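Local atomic coordinates of putative fumarylacetoacetate hydrolase family protein (Yersinia pestis, PDB entry 3S52), a protein that is of unknown function but belongs to the fumarylacetoacetate hydrolase family and carries its characteristic C-terminal domain fold. Residues Glu75-Ile80 and Gly100-Leu105. Numbering follows the deposited sequence.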
ATOM      1  N   GLU A  75       2.172  14.438  11.154  1.00  8.68           N
ATOM      2  CA  GLU A  75       0.748  14.181  10.944  1.00 10.24           C
ATOM      3  C   GLU A  75       0.119  13.549  12.162  1.00 13.20           C
ATOM      4  O   GLU A  75       0.773  12.794  12.887  1.00 14.63           O
ATOM      5  CB  GLU A  75       0.527  13.252   9.719  1.00 19.36           C
ATOM      6  CG  GLU A  75       1.314  13.680   8.467  1.00 22.11           C
ATOM      7  CD  GLU A  75       0.791  13.092   7.163  1.00 28.59           C
ATOM      8  OE1 GLU A  75      -0.270  12.436   7.182  1.00 29.76           O
ATOM      9  OE2 GLU A  75       1.445  13.297   6.105  1.00 30.63           O
ATOM     10  N   LEU A  76      -1.157  13.853  12.371  1.00 10.06           N
ATOM     11  CA  LEU A  76      -1.955  13.168  13.380  1.00 14.14           C
ATOM     12  C   LEU A  76      -2.264  11.761  12.870  1.00 17.42           C
ATOM     13  O   LEU A  76      -2.720  11.593  11.727  1.00 10.11           O
ATOM     14  CB  LEU A  76      -3.262  13.934  13.644  1.00  8.59           C
ATOM     15  CG  LEU A  76      -4.175  13.213  14.636  1.00 11.39           C
ATOM     16  CD1 LEU A  76      -3.617  13.326  16.036  1.00 10.97           C
ATOM     17  CD2 LEU A  76      -5.605  13.760  14.574  1.00 10.10           C
ATOM     18  N   ALA A  77      -1.978  10.751  13.690  1.00  6.96           N
ATOM     19  CA  ALA A  77      -2.301   9.366  13.322  1.00  6.91           C
ATOM     20  C   ALA A  77      -3.487   8.886  14.159  1.00 15.66           C
ATOM     21  O   ALA A  77      -3.559   9.165  15.349  1.00 14.89           O
ATOM     22  CB  ALA A  77      -1.090   8.446  13.556  1.00  6.85           C
ATOM     23  N   VAL A  78      -4.403   8.161  13.530  1.00  8.41           N
ATOM     24  CA  VAL A  78      -5.605   7.673  14.187  1.00 14.06           C
ATOM     25  C   VAL A  78      -5.578   6.151  14.135  1.00 14.70           C
ATOM     26  O   VAL A  78      -5.359   5.568  13.074  1.00 11.59           O
ATOM     27  CB  VAL A  78      -6.855   8.177  13.451  1.00 12.99           C
ATOM     28  CG1 VAL A  78      -8.118   7.703  14.131  1.00 14.39           C
ATOM     29  CG2 VAL A  78      -6.819   9.698  13.331  1.00 13.25           C
ATOM     30  N   LEU A  79      -5.770   5.516  15.284  1.00 11.75           N
ATOM     31  CA  LEU A  79      -5.790   4.059  15.375  1.00  8.11           C
ATOM     32  C   LEU A  79      -7.226   3.558  15.309  1.00 14.82           C
ATOM     33  O   LEU A  79      -8.084   3.985  16.091  1.00 12.70           O
ATOM     34  CB  LEU A  79      -5.131   3.605  16.689  1.00 12.51           C
ATOM     35  CG  LEU A  79      -5.041   2.103  17.013  1.00 12.30           C
ATOM     36  CD1 LEU A  79      -4.250   1.337  15.975  1.00 13.53           C
ATOM     37  CD2 LEU A  79      -4.437   1.881  18.396  1.00 16.78           C
ATOM     38  N   ILE A  80      -7.485   2.650  14.373  1.00 12.77           N
ATOM     39  CA  ILE A  80      -8.800   2.059  14.236  1.00 12.94           C
ATOM     40  C   ILE A  80      -8.916   0.843  15.166  1.00 16.03           C
ATOM     41  O   ILE A  80      -8.061  -0.038  15.144  1.00 16.49           O
ATOM     42  CB  ILE A  80      -9.087   1.616  12.780  1.00 13.86           C
ATOM     43  CG1 ILE A  80      -8.844   2.764  11.784  1.00 12.01           C
ATOM     44  CG2 ILE A  80     -10.508   1.075  12.671  1.00 17.95           C
ATOM     45  CD1 ILE A  80      -9.664   4.011  12.063  1.00 12.34           C
ATOM     46  N   GLY A 100      -2.227   9.376  17.783  1.00 12.58           N
ATOM     47  CA  GLY A 100      -0.785   9.364  17.864  1.00  8.10           C
ATOM     48  C   GLY A 100      -0.234  10.378  16.882  1.00 11.51           C
ATOM     49  O   GLY A 100      -0.989  11.122  16.256  1.00 14.10           O
ATOM     50  N   VAL A 101       1.085  10.443  16.790  1.00 10.03           N
ATOM     51  CA  VAL A 101       1.711  11.351  15.854  1.00 12.46           C
ATOM     52  C   VAL A 101       2.740  10.581  15.044  1.00 15.58           C
ATOM     53  O   VAL A 101       3.500   9.774  15.593  1.00 15.48           O
ATOM     54  CB  VAL A 101       2.335  12.569  16.562  1.00 10.93           C
ATOM     55  CG1 VAL A 101       3.397  12.125  17.575  1.00 10.39           C
ATOM     56  CG2 VAL A 101       2.917  13.545  15.536  1.00  9.91           C
ATOM     57  N   ALA A 102       2.737  10.802  13.732  1.00 11.64           N
ATOM     58  CA  ALA A 102       3.685  10.130  12.852  1.00 12.87           C
ATOM     59  C   ALA A 102       4.434  11.118  11.967  1.00 11.83           C
ATOM     60  O   ALA A 102       4.061  12.290  11.857  1.00 14.78           O
ATOM     61  CB  ALA A 102       2.962   9.097  11.980  1.00 15.02           C
ATOM     62  N   LEU A 103       5.495  10.621  11.345  1.00 14.24           N
ATOM     63  CA  LEU A 103       6.164  11.290  10.232  1.00 13.35           C
ATOM     64  C   LEU A 103       5.885  10.501   8.962  1.00 16.55           C
ATOM     65  O   LEU A 103       6.242   9.329   8.859  1.00 19.28           O
ATOM     66  CB  LEU A 103       7.678  11.313  10.451  1.00 19.08           C
ATOM     67  CG  LEU A 103       8.148  12.058  11.697  1.00 24.82           C
ATOM     68  CD1 LEU A 103       9.660  12.010  11.804  1.00 21.27           C
ATOM     69  CD2 LEU A 103       7.654  13.496  11.660  1.00 28.35           C
ATOM     70  N   ASP A 104       5.253  11.133   7.982  1.00 18.68           N
ATOM     71  CA  ASP A 104       5.100  10.469   6.715  1.00 18.07           C
ATOM     72  C   ASP A 104       6.339  10.927   5.971  1.00 25.31           C
ATOM     73  O   ASP A 104       6.340  11.984   5.324  1.00 28.57           O
ATOM     74  CB  ASP A 104       3.797  10.983   6.068  1.00 19.68           C
ATOM     75  CG  ASP A 104       3.707  10.724   4.559  1.00 23.81           C
ATOM     76  OD1 ASP A 104       4.486   9.909   4.013  1.00 19.11           O
ATOM     77  OD2 ASP A 104       2.816  11.344   3.925  1.00 19.89           O
ATOM     78  N   LEU A 105       7.364  10.073   5.984  1.00 15.66           N
ATOM     79  CA  LEU A 105       8.644  10.407   5.356  1.00 14.68           C
ATOM     80  C   LEU A 105       8.526  10.159   3.872  1.00 11.38           C
ATOM     81  O   LEU A 105       7.996   9.135   3.444  1.00 14.60           O
ATOM     82  CB  LEU A 105       9.808   9.572   5.903  1.00 14.32           C
ATOM     83  CG  LEU A 105      10.132   9.571   7.401  1.00 19.85           C
ATOM     84  CD1 LEU A 105      11.354   8.709   7.655  1.00 15.58           C
ATOM     85  CD2 LEU A 105      10.355  10.977   7.910  1.00 22.01           C
TER
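The carbonyl oxygen of Glu-75 meets three groups of strand 100-103. Ala-102 N gives it a nearly straight hydrogen bond of 2.9 Å, close to the C=O axis. Val-101 CA adds a CA-H...O contact. Val-101 CG2, anti to its backbone N, packs against the same oxygen at 3.5 Å. In return, Glu-75 N bonds to Ala-102 O in a more bent hydrogen bond (140° at the hydrogen).

Ala-77 and Gly-100 form the second hydrogen-bonded pair. The bond from Ala-77 N to Gly-100 O is 2.8 Å long and straight at the hydrogen, but the donor lies above the carbonyl plane. Leu-76 CD1 also reaches Gly-100 O, at 3.4 Å. Leu-76 and Val-101 are the non-hydrogen-bonded pair between the two. Their side chains share a sheet face and both touch Leu-211 of strand 206-211. On the other face, Ala-77 CB and Ala-102 CB approach to 4.4 Å, and both pack on Ile-133 and Leu-191.

Asp-104, just past the end of strand 100-103, brings its side chain up to that of Glu-75. Glu-75 OE2 lies 3.2 Å from Asp-104 OD2, with the carboxylate planes 72° apart. Asp-104 OD1 and OD2 form salt bridges with Lys-49 and Lys-125, respectively. Gly-193 N binds Glu-75 OE1. A sulfate ion lies about 5 Å from the Asp-104 side chain.

The arrangement is a buried antiparallel strand pair in the central mixed sheet of this FAH-family fold. Glu-73 OE1 also lies close to Asp-104 OD2, and Glu-73, Glu-75 and Asp-104 are placed like the acidic metal-site residues of FAH-family relatives.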